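Local coordinates for protein probable 2-phosphosulfolactate phosphatase (Clostridium acetobutylicum, PDB 1VR0) that probably hydrolyses (2R)-O-phospho-3-sulfolactate to (2R)-3-sulfolactate and phosphate, with magnesium as its cofactor, at residues A[39-44]-A[220-225]; A[49-54]-A[233-238]; A[95-100]-A[226-231]; A[167-172]-A[202-207]. All blocks are in the same frame, centred on the assembly; numbering follows the deposited sequence.

Contact 1: residues A[39-44]-A[220-225]; sequences MLRATS and LGLKKD. With 3SL ((2R)-3-sulfolactic acid), chain E.
Arg41 puts its guanidinium between the sulfonate of bound (2R)-3-sulfolactate and the carboxylate of Asp225, so that different N-H groups serve the two anions. Arg41 NH2 forms a salt bridge and hydrogen bond with Asp225 OD2 at 2.8 Å; the N-H···O angle is 145°, and the oxygen is reached nearly end-on along its C-O bond. On the ligand side Arg41 NH1 donates to O3S at 3.0 Å, and Arg41 NE adds a weak bond to the same oxygen, 3.2 Å away; the sulfur lies at the guanidinium edge, in its plane. Leu222 covers one face, with CD1 centred 3.6 Å above that plane. A bend at chi3 (-70°) swings the end of Arg41 round to this position.

Further partners lie outside the two segments: Ser96 OG engages Asp225 OD1, and Arg41 NH1 has a weak bond to Gly85 O. Ser44 OG donates to Met39 O at 2.7 Å. The chemistry is that of an anion-binding arginine fixed by a second-shell aspartate, which would leave NE and NH1 directed at the sulfonate.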
loop_
_atom_site.group_PDB
_atom_site.type_symbol
_atom_site.label_atom_id
_atom_site.label_comp_id
_atom_site.label_asym_id
_atom_site.label_seq_id
_atom_site.Cartn_x
_atom_site.Cartn_y
_atom_site.Cartn_z
HETATM N N MSE A 39 -10.713 -5.717 10.671
HETATM C CA MSE A 39 -11.112 -7.017 11.235
HETATM C C MSE A 39 -10.790 -7.173 12.718
HETATM O O MSE A 39 -11.440 -7.972 13.430
HETATM C CB MSE A 39 -10.523 -8.183 10.442
HETATM C CG MSE A 39 -9.030 -8.170 10.382
HETATM SE SE MSE A 39 -8.224 -9.951 10.079
HETATM C CE MSE A 39 -9.097 -10.939 11.530
ATOM N N LEU A 40 -9.801 -6.419 13.185
ATOM C CA LEU A 40 -9.441 -6.464 14.600
ATOM C C LEU A 40 -9.568 -5.070 15.128
ATOM O O LEU A 40 -8.533 -4.392 15.290
ATOM C CB LEU A 40 -8.001 -6.965 14.785
ATOM C CG LEU A 40 -7.874 -8.467 14.535
ATOM C CD1 LEU A 40 -6.404 -8.947 14.523
ATOM C CD2 LEU A 40 -8.667 -9.269 15.531
ATOM N N ARG A 41 -10.791 -4.615 15.454
ATOM C CA ARG A 41 -12.003 -5.430 15.616
ATOM C C ARG A 41 -13.297 -4.793 15.123
ATOM O O ARG A 41 -14.327 -5.477 15.102
ATOM C CB ARG A 41 -12.216 -5.784 17.099
ATOM C CG ARG A 41 -11.140 -6.671 17.726
ATOM C CD ARG A 41 -11.236 -6.667 19.244
ATOM N NE ARG A 41 -10.837 -5.375 19.827
ATOM C CZ ARG A 41 -11.077 -4.997 21.084
ATOM N NH1 ARG A 41 -10.680 -3.813 21.511
ATOM N NH2 ARG A 41 -11.702 -5.797 21.929
ATOM N N ALA A 42 -13.266 -3.530 14.701
ATOM C CA ALA A 42 -14.517 -2.768 14.417
ATOM C C ALA A 42 -15.503 -3.429 13.440
ATOM O O ALA A 42 -16.681 -3.479 13.731
ATOM C CB ALA A 42 -14.228 -1.349 13.951
ATOM N N THR A 43 -15.043 -3.926 12.295
ATOM C CA THR A 43 -15.967 -4.519 11.353
ATOM C C THR A 43 -16.370 -5.917 11.763
ATOM O O THR A 43 -17.402 -6.403 11.311
ATOM C CB THR A 43 -15.461 -4.538 9.918
ATOM O OG1 THR A 43 -14.183 -5.172 9.840
ATOM C CG2 THR A 43 -15.362 -3.135 9.418
ATOM N N SER A 44 -15.571 -6.563 12.615
ATOM C CA SER A 44 -15.981 -7.831 13.220
ATOM C C SER A 44 -17.082 -7.588 14.249
ATOM O O SER A 44 -18.001 -8.403 14.370
ATOM C CB SER A 44 -14.789 -8.541 13.854
ATOM O OG SER A 44 -13.883 -8.890 12.828
ATOM N N LEU A 220 -3.280 -6.304 25.225
ATOM C CA LEU A 220 -4.580 -6.036 25.829
ATOM C C LEU A 220 -5.307 -7.313 26.301
ATOM O O LEU A 220 -6.419 -7.227 26.788
ATOM C CB LEU A 220 -5.475 -5.275 24.843
ATOM C CG LEU A 220 -5.125 -3.815 24.549
ATOM C CD1 LEU A 220 -5.947 -3.280 23.403
ATOM C CD2 LEU A 220 -5.302 -2.947 25.786
ATOM N N GLY A 221 -4.685 -8.486 26.143
ATOM C CA GLY A 221 -5.263 -9.772 26.570
ATOM C C GLY A 221 -6.448 -10.232 25.732
ATOM O O GLY A 221 -7.344 -10.915 26.222
ATOM N N LEU A 222 -6.441 -9.886 24.451
ATOM C CA LEU A 222 -7.574 -10.136 23.589
ATOM C C LEU A 222 -7.417 -11.369 22.721
ATOM O O LEU A 222 -7.922 -11.421 21.617
ATOM C CB LEU A 222 -7.778 -8.912 22.713
ATOM C CG LEU A 222 -7.938 -7.654 23.557
ATOM C CD1 LEU A 222 -8.073 -6.486 22.624
ATOM C CD2 LEU A 222 -9.164 -7.780 24.479
ATOM N N LYS A 223 -6.714 -12.376 23.231
ATOM C CA LYS A 223 -6.567 -13.659 22.542
ATOM C C LYS A 223 -7.915 -14.233 22.067
ATOM O O LYS A 223 -8.023 -14.674 20.927
ATOM C CB LYS A 223 -5.867 -14.654 23.465
ATOM C CG LYS A 223 -5.366 -15.890 22.740
ATOM C CD LYS A 223 -4.921 -16.985 23.707
ATOM C CE LYS A 223 -4.390 -18.206 22.944
ATOM N NZ LYS A 223 -4.167 -19.385 23.858
ATOM N N LYS A 224 -8.936 -14.188 22.926
ATOM C CA LYS A 224 -10.282 -14.663 22.568
ATOM C C LYS A 224 -10.845 -13.911 21.364
ATOM O O LYS A 224 -11.397 -14.534 20.462
ATOM C CB LYS A 224 -11.275 -14.501 23.716
ATOM C CG LYS A 224 -10.858 -15.098 25.044
ATOM C CD LYS A 224 -11.572 -16.381 25.333
ATOM C CE LYS A 224 -11.244 -16.919 26.747
ATOM N NZ LYS A 224 -12.116 -16.316 27.789
ATOM N N ASP A 225 -10.756 -12.581 21.377
ATOM C CA ASP A 225 -11.279 -11.791 20.255
ATOM C C ASP A 225 -10.516 -12.129 18.980
ATOM O O ASP A 225 -11.114 -12.263 17.917
ATOM C CB ASP A 225 -11.175 -10.281 20.509
ATOM C CG ASP A 225 -12.185 -9.751 21.526
ATOM O OD1 ASP A 225 -13.249 -10.381 21.848
ATOM O OD2 ASP A 225 -11.912 -8.638 22.004
HETATM O O11 3SL E . -5.529 0.255 18.665
HETATM C C1 3SL E . -6.224 -0.716 19.025
HETATM O O12 3SL E . -5.826 -1.666 19.745
HETATM C C2 3SL E . -7.628 -0.720 18.551
HETATM O O2 3SL E . -7.613 -0.267 17.199
HETATM C C3 3SL E . -8.164 -2.129 18.712
HETATM S S 3SL E . -9.645 -2.314 17.982
HETATM O O3S 3SL E . -10.712 -2.239 18.995
HETATM O O1S 3SL E . -9.835 -1.486 16.743
HETATM O O2S 3SL E . -9.747 -3.719 17.569
#

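Contact 2: residues A[49-54]-A[233-238]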
loop_
_atom_site.group_PDB
_atom_site.type_symbol
_atom_site.label_atom_id
_atom_site.label_comp_id
_atom_site.label_asym_id
_atom_site.label_seq_id
_atom_site.Cartn_x
_atom_site.Cartn_y
_atom_site.Cartn_z
ATOM N N ALA A 49 -22.734 -7.837 15.727
ATOM C CA ALA A 49 -23.833 -7.188 16.367
ATOM C C ALA A 49 -25.095 -7.250 15.521
ATOM O O ALA A 49 -26.168 -7.624 16.025
ATOM C CB ALA A 49 -23.460 -5.761 16.650
ATOM N N LEU A 50 -24.955 -6.898 14.240
ATOM C CA LEU A 50 -26.071 -6.906 13.308
ATOM C C LEU A 50 -26.633 -8.300 13.049
ATOM O O LEU A 50 -27.845 -8.474 13.000
ATOM C CB LEU A 50 -25.669 -6.212 12.004
ATOM C CG LEU A 50 -25.764 -4.704 12.213
ATOM C CD1 LEU A 50 -24.846 -3.963 11.359
ATOM C CD2 LEU A 50 -27.199 -4.239 11.986
ATOM N N ASN A 51 -25.743 -9.272 12.955
ATOM C CA ASN A 51 -26.112 -10.668 12.892
ATOM C C ASN A 51 -26.878 -11.143 14.126
ATOM O O ASN A 51 -27.666 -12.056 14.027
ATOM C CB ASN A 51 -24.852 -11.525 12.745
ATOM C CG ASN A 51 -25.167 -12.962 12.418
ATOM O OD1 ASN A 51 -25.811 -13.252 11.418
ATOM N ND2 ASN A 51 -24.727 -13.867 13.273
ATOM N N ASN A 52 -26.613 -10.548 15.286
ATOM C CA ASN A 52 -27.331 -10.894 16.515
ATOM C C ASN A 52 -28.580 -10.043 16.778
ATOM O O ASN A 52 -29.063 -9.999 17.902
ATOM C CB ASN A 52 -26.395 -10.775 17.714
ATOM C CG ASN A 52 -25.304 -11.812 17.712
ATOM O OD1 ASN A 52 -25.383 -12.809 16.999
ATOM N ND2 ASN A 52 -24.278 -11.590 18.530
ATOM N N GLY A 53 -29.083 -9.352 15.757
ATOM C CA GLY A 53 -30.397 -8.743 15.814
ATOM C C GLY A 53 -30.381 -7.285 16.192
ATOM O O GLY A 53 -31.421 -6.676 16.460
ATOM N N CYS A 54 -29.205 -6.702 16.241
ATOM C CA CYS A 54 -29.074 -5.267 16.434
ATOM C C CYS A 54 -29.823 -4.526 15.342
ATOM O O CYS A 54 -29.789 -4.938 14.184
ATOM C CB CYS A 54 -27.605 -4.931 16.359
ATOM S SG CYS A 54 -27.191 -3.226 16.491
ATOM N N ASP A 233 -16.563 -17.219 7.580
ATOM C CA ASP A 233 -17.892 -17.570 7.048
ATOM C C ASP A 233 -18.863 -18.053 8.094
ATOM O O ASP A 233 -19.613 -18.998 7.857
ATOM C CB ASP A 233 -17.728 -18.647 5.967
ATOM C CG ASP A 233 -19.023 -18.948 5.210
ATOM O OD1 ASP A 233 -19.827 -18.031 4.871
ATOM O OD2 ASP A 233 -19.241 -20.148 4.936
ATOM N N ILE A 234 -18.862 -17.428 9.262
ATOM C CA ILE A 234 -19.870 -17.750 10.256
ATOM C C ILE A 234 -21.023 -16.749 10.232
ATOM O O ILE A 234 -22.066 -16.996 10.812
ATOM C CB ILE A 234 -19.307 -17.919 11.688
ATOM C CG1 ILE A 234 -18.823 -16.607 12.289
ATOM C CG2 ILE A 234 -18.186 -18.962 11.719
ATOM C CD1 ILE A 234 -18.392 -16.813 13.752
ATOM N N VAL A 235 -20.868 -15.641 9.542
ATOM C CA VAL A 235 -21.976 -14.701 9.399
ATOM C C VAL A 235 -22.351 -14.569 7.919
ATOM O O VAL A 235 -21.474 -14.384 7.078
ATOM C CB VAL A 235 -21.604 -13.345 10.025
ATOM C CG1 VAL A 235 -22.659 -12.288 9.708
ATOM C CG2 VAL A 235 -21.394 -13.524 11.557
ATOM N N LYS A 236 -23.640 -14.707 7.613
ATOM C CA LYS A 236 -24.166 -14.670 6.227
ATOM C C LYS A 236 -24.738 -13.307 5.854
ATOM O O LYS A 236 -25.294 -13.126 4.790
ATOM C CB LYS A 236 -25.263 -15.725 6.033
ATOM C CG LYS A 236 -24.883 -17.158 6.448
ATOM C CD LYS A 236 -23.542 -17.629 5.848
ATOM C CE LYS A 236 -23.139 -19.011 6.429
ATOM N NZ LYS A 236 -21.923 -19.539 5.762
ATOM N N LEU A 237 -24.558 -12.350 6.735
ATOM C CA LEU A 237 -25.100 -11.014 6.600
ATOM C C LEU A 237 -24.028 -10.057 6.075
ATOM O O LEU A 237 -22.844 -10.156 6.469
ATOM C CB LEU A 237 -25.467 -10.549 7.993
ATOM C CG LEU A 237 -26.702 -9.729 8.131
ATOM C CD1 LEU A 237 -27.903 -10.633 7.986
ATOM C CD2 LEU A 237 -26.615 -9.084 9.506
ATOM N N VAL A 238 -24.441 -9.122 5.217
ATOM C CA VAL A 238 -23.547 -8.086 4.747
ATOM C C VAL A 238 -24.049 -6.716 5.123
ATOM O O VAL A 238 -24.799 -6.108 4.390
ATOM C CB VAL A 238 -23.390 -8.135 3.246
ATOM C CG1 VAL A 238 -22.394 -7.070 2.798
ATOM C CG2 VAL A 238 -22.920 -9.524 2.814
#
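Asn51 lays its amide against the branched end of Val235, the two side chains approaching from opposite directions. Each methyl of the valine meets a different part of the amide: Val235 CG1 sits 3.7 Å from Asn51 OD1, while Val235 CG2 lies 3.8 Å from Asn51 ND2. The asparagine reaches this position because its CG is anti to the backbone N (chi1 -169°), which carries the amide outward from the end of helix 42-51. What faces the amide here is hydrocarbon, so the pairing is one of van der Waals contact.

Leu237 supplies the second half of the contact. Its CD2 methyl presses on the peptide link between Leu50 and Asn51, 3.6 Å from Asn51 N, and also touches Leu50 CB at 3.9 Å. A methyl group thus rests on the backbone of the last helical turn as well as on a side chain. That turn is closed by a Schellman motif with Gly53 as its C-prime residue: Cys54 N bonds back to Ala49 O, and Gly53 N to Leu50 O at 3.1 Å.

The irregular segment 233-238 has ties of its own. Lys236 NZ forms a salt bridge with Asp233 OD1 at 2.7 Å, Val235 shares backbone bonding with Leu136, and Leu237 O accepts from Asn137 ND2. The polar bonds of each segment are made within it or to other parts of the chain; between the two segments the join is van der Waals contact of methyl groups with an amide, a peptide link and the root of a leucine.

Contact 3: residues A[95-100]-A[226-231]. With 3SL ((2R)-3-sulfolactic acid), chain E.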
loop_
_atom_site.group_PDB
_atom_site.type_symbol
_atom_site.label_atom_id
_atom_site.label_comp_id
_atom_site.label_asym_id
_atom_site.label_seq_id
_atom_site.Cartn_x
_atom_site.Cartn_y
_atom_site.Cartn_z
ATOM N N ASN A 95 -14.968 -2.835 22.457
ATOM C CA ASN A 95 -14.931 -3.209 21.039
ATOM C C ASN A 95 -14.635 -4.707 20.820
ATOM O O ASN A 95 -14.090 -5.113 19.801
ATOM C CB ASN A 95 -13.957 -2.308 20.254
ATOM C CG ASN A 95 -14.353 -2.186 18.822
ATOM O OD1 ASN A 95 -15.509 -1.910 18.540
ATOM N ND2 ASN A 95 -13.442 -2.444 17.905
ATOM N N SER A 96 -15.056 -5.514 21.784
ATOM C CA SER A 96 -14.983 -6.962 21.674
ATOM C C SER A 96 -16.261 -7.467 21.065
ATOM O O SER A 96 -17.308 -7.198 21.594
ATOM C CB SER A 96 -14.846 -7.599 23.046
ATOM O OG SER A 96 -15.087 -8.975 22.911
ATOM N N PRO A 97 -16.181 -8.215 19.963
ATOM C CA PRO A 97 -17.397 -8.804 19.400
ATOM C C PRO A 97 -18.211 -9.687 20.348
ATOM O O PRO A 97 -19.437 -9.715 20.201
ATOM C CB PRO A 97 -16.882 -9.627 18.207
ATOM C CG PRO A 97 -15.626 -9.055 17.859
ATOM C CD PRO A 97 -15.006 -8.539 19.149
HETATM N N MSE A 98 -17.580 -10.354 21.323
HETATM C CA MSE A 98 -18.320 -11.241 22.248
HETATM C C MSE A 98 -19.303 -10.572 23.142
HETATM O O MSE A 98 -20.216 -11.226 23.619
HETATM C CB MSE A 98 -17.413 -12.045 23.166
HETATM C CG MSE A 98 -17.125 -13.406 22.584
HETATM SE SE MSE A 98 -15.799 -13.142 21.177
HETATM C CE MSE A 98 -14.176 -13.263 22.496
ATOM N N GLU A 99 -19.101 -9.297 23.424
ATOM C CA GLU A 99 -19.988 -8.622 24.339
ATOM C C GLU A 99 -21.288 -8.146 23.673
ATOM O O GLU A 99 -22.239 -7.795 24.376
ATOM C CB GLU A 99 -19.242 -7.550 25.154
ATOM C CG GLU A 99 -18.773 -6.294 24.463
ATOM C CD GLU A 99 -17.612 -5.608 25.233
ATOM O OE1 GLU A 99 -17.695 -5.395 26.459
ATOM O OE2 GLU A 99 -16.590 -5.277 24.592
ATOM N N TYR A 100 -21.361 -8.252 22.341
ATOM C CA TYR A 100 -22.553 -7.885 21.581
ATOM C C TYR A 100 -23.402 -9.095 21.270
ATOM O O TYR A 100 -23.710 -9.386 20.102
ATOM C CB TYR A 100 -22.172 -7.128 20.301
ATOM C CG TYR A 100 -21.429 -5.864 20.610
ATOM C CD1 TYR A 100 -22.120 -4.682 20.833
ATOM C CD2 TYR A 100 -20.024 -5.852 20.728
ATOM C CE1 TYR A 100 -21.446 -3.496 21.139
ATOM C CE2 TYR A 100 -19.348 -4.680 21.045
ATOM C CZ TYR A 100 -20.074 -3.499 21.248
ATOM O OH TYR A 100 -19.466 -2.314 21.593
ATOM N N PHE A 226 -9.193 -12.269 19.098
ATOM C CA PHE A 226 -8.334 -12.614 17.956
ATOM C C PHE A 226 -8.761 -13.952 17.300
ATOM O O PHE A 226 -8.896 -14.044 16.085
ATOM C CB PHE A 226 -6.846 -12.664 18.380
ATOM C CG PHE A 226 -5.960 -13.347 17.382
ATOM C CD1 PHE A 226 -5.648 -12.742 16.198
ATOM C CD2 PHE A 226 -5.468 -14.631 17.619
ATOM C CE1 PHE A 226 -4.862 -13.387 15.246
ATOM C CE2 PHE A 226 -4.665 -15.291 16.665
ATOM C CZ PHE A 226 -4.369 -14.661 15.475
ATOM N N GLU A 227 -8.972 -14.985 18.112
ATOM C CA GLU A 227 -9.330 -16.281 17.553
ATOM C C GLU A 227 -10.708 -16.227 16.909
ATOM O O GLU A 227 -10.953 -16.890 15.895
ATOM C CB GLU A 227 -9.376 -17.368 18.622
ATOM C CG GLU A 227 -8.214 -17.373 19.585
ATOM C CD GLU A 227 -7.247 -18.487 19.337
ATOM O OE1 GLU A 227 -7.246 -19.400 20.185
ATOM O OE2 GLU A 227 -6.499 -18.437 18.316
ATOM N N TYR A 228 -11.611 -15.472 17.525
ATOM C CA TYR A 228 -12.963 -15.347 17.038
ATOM C C TYR A 228 -12.979 -14.626 15.678
ATOM O O TYR A 228 -13.590 -15.103 14.726
ATOM C CB TYR A 228 -13.829 -14.611 18.081
ATOM C CG TYR A 228 -15.185 -14.263 17.565
ATOM C CD1 TYR A 228 -16.207 -15.203 17.573
ATOM C CD2 TYR A 228 -15.440 -13.024 16.999
ATOM C CE1 TYR A 228 -17.468 -14.907 17.063
ATOM C CE2 TYR A 228 -16.697 -12.717 16.479
ATOM C CZ TYR A 228 -17.704 -13.663 16.528
ATOM O OH TYR A 228 -18.957 -13.384 16.045
ATOM N N CYS A 229 -12.289 -13.494 15.595
ATOM C CA CYS A 229 -12.238 -12.706 14.357
ATOM C C CYS A 229 -11.546 -13.390 13.178
ATOM O O CYS A 229 -11.683 -12.943 12.038
ATOM C CB CYS A 229 -11.570 -11.358 14.610
ATOM S SG CYS A 229 -12.498 -10.326 15.777
ATOM N N CYS A 230 -10.816 -14.458 13.450
ATOM C CA CYS A 230 -10.232 -15.256 12.389
ATOM C C CYS A 230 -11.131 -16.378 11.879
ATOM O O CYS A 230 -10.736 -17.105 10.987
ATOM C CB CYS A 230 -8.932 -15.853 12.888
ATOM S SG CYS A 230 -7.668 -14.613 13.097
ATOM N N LYS A 231 -12.319 -16.549 12.459
ATOM C CA LYS A 231 -13.241 -17.585 12.003
ATOM C C LYS A 231 -13.906 -17.194 10.677
ATOM O O LYS A 231 -14.464 -16.109 10.523
ATOM C CB LYS A 231 -14.273 -17.904 13.094
ATOM C CG LYS A 231 -13.608 -18.299 14.418
ATOM C CD LYS A 231 -14.114 -19.582 15.055
ATOM C CE LYS A 231 -12.897 -20.400 15.652
ATOM N NZ LYS A 231 -13.187 -21.840 16.029
HETATM O O11 3SL E . -5.529 0.255 18.665
HETATM C C1 3SL E . -6.224 -0.716 19.025
HETATM O O12 3SL E . -5.826 -1.666 19.745
HETATM C C2 3SL E . -7.628 -0.720 18.551
HETATM O O2 3SL E . -7.613 -0.267 17.199
HETATM C C3 3SL E . -8.164 -2.129 18.712
HETATM S S 3SL E . -9.645 -2.314 17.982
HETATM O O3S 3SL E . -10.712 -2.239 18.995
HETATM O O1S 3SL E . -9.835 -1.486 16.743
HETATM O O2S 3SL E . -9.747 -3.719 17.569
#
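The ring of Tyr228 carries the selenium of selenomethionine Met98 over one face, a Met-aromatic contact in which SE stands 4.3 Å from the ring centroid and 27° off the normal. The selenium is displaced toward the root of the ring, its nearest ring atom being Tyr228 CG at 3.8 Å. Bends at both chi2 and chi3 fold the Met98 chain back to that place. Pro97 meets the same ring obliquely, with CB 3.5 Å from Tyr228 CE2, and its CG also touches Cys229 SG at 4.0 Å. Tyr228, whose CG is anti to the backbone N (chi1 171°), reaches from helix 223-229 to the short 3-10 segment 97-99, and its hydroxyl is bonded to Thr48 OG1.

The opposing loop is braced from within. Ser96 OG accepts from Met98 N to make an ST turn, and Glu99 OE2 takes Ser96 N on its anti lone pair at 3.2 Å. At the start of segment 95-100, Asn95 ND2 donates to sulfonate O3S of the bound sulfolactate at 2.9 Å, with an N-H···O angle of 154°. The chemistry is thus divided: selenium, proline and aromatic ring meet by van der Waals and Met-aromatic contact, and two residues before the proline the same loop offers an amide N-H to the ligand.

Contact 4: residues A[167-172]-A[202-207]; sequences DFICSG and EDIKGF. With MG (magnesium ion), chain D.
Ile169 points from helix 165-181 straight at the segment that begins helix 205-208, its terminal CD1 entering between Ile204 and Phe207. Ile169 CD1 lies 3.9 Å from Phe207 CB and 4.1 Å from Ile204 CA, so it touches backbone and side-chain root together, and it meets the phenylalanine ring obliquely. With CG1 anti to the backbone N (chi1 -170°) and chi2 also extended, the isoleucine reaches its full length. Ile169 CG2, the other branch, faces Ile204 CG2 at 4.2 Å. Ile204 occupies the N-cap position, and Asp203 OD2 accepts from Gly206 N in an Asx motif.

Two residues before Ile169, Asp167 OD2 binds the magnesium ion at 2.4 Å, while OD1 accepts from a water that is itself a metal ligand; Asp38 and Gly158 bind the ion too. The helix rests on strands 33-37 and 152-156 through Asp167 and Ser171. Ile204 and Phe207 pack on helix 189-199, and Phe207 also meets Tyr196 of the second subunit edge-to-face.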
loop_
_atom_site.group_PDB
_atom_site.type_symbol
_atom_site.label_atom_id
_atom_site.label_comp_id
_atom_site.label_asym_id
_atom_site.label_seq_id
_atom_site.Cartn_x
_atom_site.Cartn_y
_atom_site.Cartn_z
ATOM N N ASP A 167 -5.816 -6.371 8.033
ATOM C CA ASP A 167 -6.819 -5.904 7.092
ATOM C C ASP A 167 -6.453 -6.356 5.669
ATOM O O ASP A 167 -7.309 -6.633 4.871
ATOM C CB ASP A 167 -7.008 -4.369 7.186
ATOM C CG ASP A 167 -7.624 -3.939 8.533
ATOM O OD1 ASP A 167 -8.346 -4.752 9.111
ATOM O OD2 ASP A 167 -7.400 -2.817 9.022
ATOM N N PHE A 168 -5.170 -6.445 5.376
ATOM C CA PHE A 168 -4.694 -6.764 4.049
ATOM C C PHE A 168 -4.981 -8.220 3.707
ATOM O O PHE A 168 -5.471 -8.518 2.610
ATOM C CB PHE A 168 -3.198 -6.486 3.983
ATOM C CG PHE A 168 -2.599 -6.477 2.578
ATOM C CD1 PHE A 168 -2.878 -5.448 1.693
ATOM C CD2 PHE A 168 -1.685 -7.454 2.184
ATOM C CE1 PHE A 168 -2.299 -5.423 0.413
ATOM C CE2 PHE A 168 -1.112 -7.421 0.920
ATOM C CZ PHE A 168 -1.415 -6.395 0.037
ATOM N N ILE A 169 -4.700 -9.141 4.634
ATOM C CA ILE A 169 -4.930 -10.548 4.341
ATOM C C ILE A 169 -6.423 -10.824 4.247
ATOM O O ILE A 169 -6.873 -11.662 3.462
ATOM C CB ILE A 169 -4.236 -11.487 5.353
ATOM C CG1 ILE A 169 -4.301 -12.946 4.852
ATOM C CG2 ILE A 169 -4.808 -11.364 6.744
ATOM C CD1 ILE A 169 -3.281 -13.901 5.539
ATOM N N CYS A 170 -7.194 -10.116 5.065
ATOM C CA CYS A 170 -8.635 -10.247 5.052
ATOM C C CYS A 170 -9.166 -9.767 3.711
ATOM O O CYS A 170 -10.035 -10.403 3.158
ATOM C CB CYS A 170 -9.245 -9.436 6.180
ATOM S SG CYS A 170 -11.038 -9.666 6.283
ATOM N N SER A 171 -8.603 -8.674 3.178
ATOM C CA SER A 171 -8.927 -8.245 1.808
ATOM C C SER A 171 -8.674 -9.345 0.806
ATOM O O SER A 171 -9.480 -9.602 -0.063
ATOM C CB SER A 171 -8.094 -7.069 1.372
ATOM O OG SER A 171 -8.220 -5.974 2.258
ATOM N N GLY A 172 -7.525 -9.984 0.931
ATOM C CA GLY A 172 -7.135 -11.089 0.076
ATOM C C GLY A 172 -8.092 -12.249 0.119
ATOM O O GLY A 172 -8.397 -12.828 -0.909
ATOM N N GLU A 202 -3.841 -19.486 3.868
ATOM C CA GLU A 202 -5.308 -19.574 3.918
ATOM C C GLU A 202 -5.930 -19.578 5.294
ATOM O O GLU A 202 -7.061 -19.140 5.471
ATOM C CB GLU A 202 -5.793 -20.816 3.184
ATOM C CG GLU A 202 -5.914 -20.539 1.705
ATOM C CD GLU A 202 -6.044 -21.796 0.902
ATOM O OE1 GLU A 202 -6.625 -22.778 1.445
ATOM O OE2 GLU A 202 -5.562 -21.801 -0.264
ATOM N N ASP A 203 -5.200 -20.109 6.257
ATOM C CA ASP A 203 -5.689 -20.210 7.633
ATOM C C ASP A 203 -5.752 -18.813 8.258
ATOM O O ASP A 203 -6.355 -18.650 9.285
ATOM C CB ASP A 203 -4.774 -21.107 8.484
ATOM C CG ASP A 203 -3.365 -20.470 8.705
ATOM O OD1 ASP A 203 -2.675 -20.115 7.704
ATOM O OD2 ASP A 203 -2.962 -20.294 9.880
ATOM N N ILE A 204 -5.080 -17.825 7.672
ATOM C CA ILE A 204 -5.154 -16.430 8.136
ATOM C C ILE A 204 -4.458 -16.172 9.481
ATOM O O ILE A 204 -3.567 -15.337 9.550
ATOM C CB ILE A 204 -6.610 -15.909 8.151
ATOM C CG1 ILE A 204 -7.131 -15.846 6.717
ATOM C CG2 ILE A 204 -6.684 -14.510 8.771
ATOM C CD1 ILE A 204 -8.632 -15.504 6.567
ATOM N N LYS A 205 -4.916 -16.850 10.535
ATOM C CA LYS A 205 -4.345 -16.764 11.899
ATOM C C LYS A 205 -2.829 -16.621 11.915
ATOM O O LYS A 205 -2.284 -15.719 12.550
ATOM C CB LYS A 205 -4.649 -18.044 12.674
ATOM C CG LYS A 205 -5.770 -18.022 13.708
ATOM C CD LYS A 205 -5.885 -19.458 14.275
ATOM C CE LYS A 205 -6.756 -19.538 15.510
ATOM N NZ LYS A 205 -6.699 -20.952 16.067
ATOM N N GLY A 206 -2.156 -17.539 11.232
ATOM C CA GLY A 206 -0.704 -17.615 11.299
ATOM C C GLY A 206 -0.021 -16.335 10.864
ATOM O O GLY A 206 0.879 -15.850 11.515
ATOM N N PHE A 207 -0.476 -15.769 9.762
ATOM C CA PHE A 207 0.220 -14.672 9.154
ATOM C C PHE A 207 -0.103 -13.349 9.835
ATOM O O PHE A 207 0.697 -12.430 9.855
ATOM C CB PHE A 207 -0.125 -14.649 7.664
ATOM C CG PHE A 207 0.732 -13.755 6.884
ATOM C CD1 PHE A 207 1.915 -14.216 6.358
ATOM C CD2 PHE A 207 0.386 -12.420 6.713
ATOM C CE1 PHE A 207 2.748 -13.351 5.652
ATOM C CE2 PHE A 207 1.219 -11.543 5.998
ATOM C CZ PHE A 207 2.377 -12.011 5.464
HETATM MG MG MG D . -7.500 -2.235 11.317
HETATM O O HOH W 1 -8.082 -4.657 11.816
HETATM O O HOH W 2 -5.539 -2.997 12.624
#

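In the fold
Contacts 1 and 3 form one unit around the sulfolactate: their centres are 5 Å apart, both use helix 223-229, and the pair Asp225 OD1 and Ser96 OG, 2.5 Å apart, joins them. Contact 4 reaches the same active site from the metal side, its centre 14 Å from that of contact 1, with Met39 N lying 3.0 Å from Asp167 OD1. Contact 2 is more remote, 16 Å from contact 1 between centres, although both draw on helix 42-51; Asn52 ND2, 2.8 Å from Tyr100 O, connects it with contact 3. Helix 42-51 thus has its N-terminal end at the ligand and its C-terminal end in contact with segment 233-238.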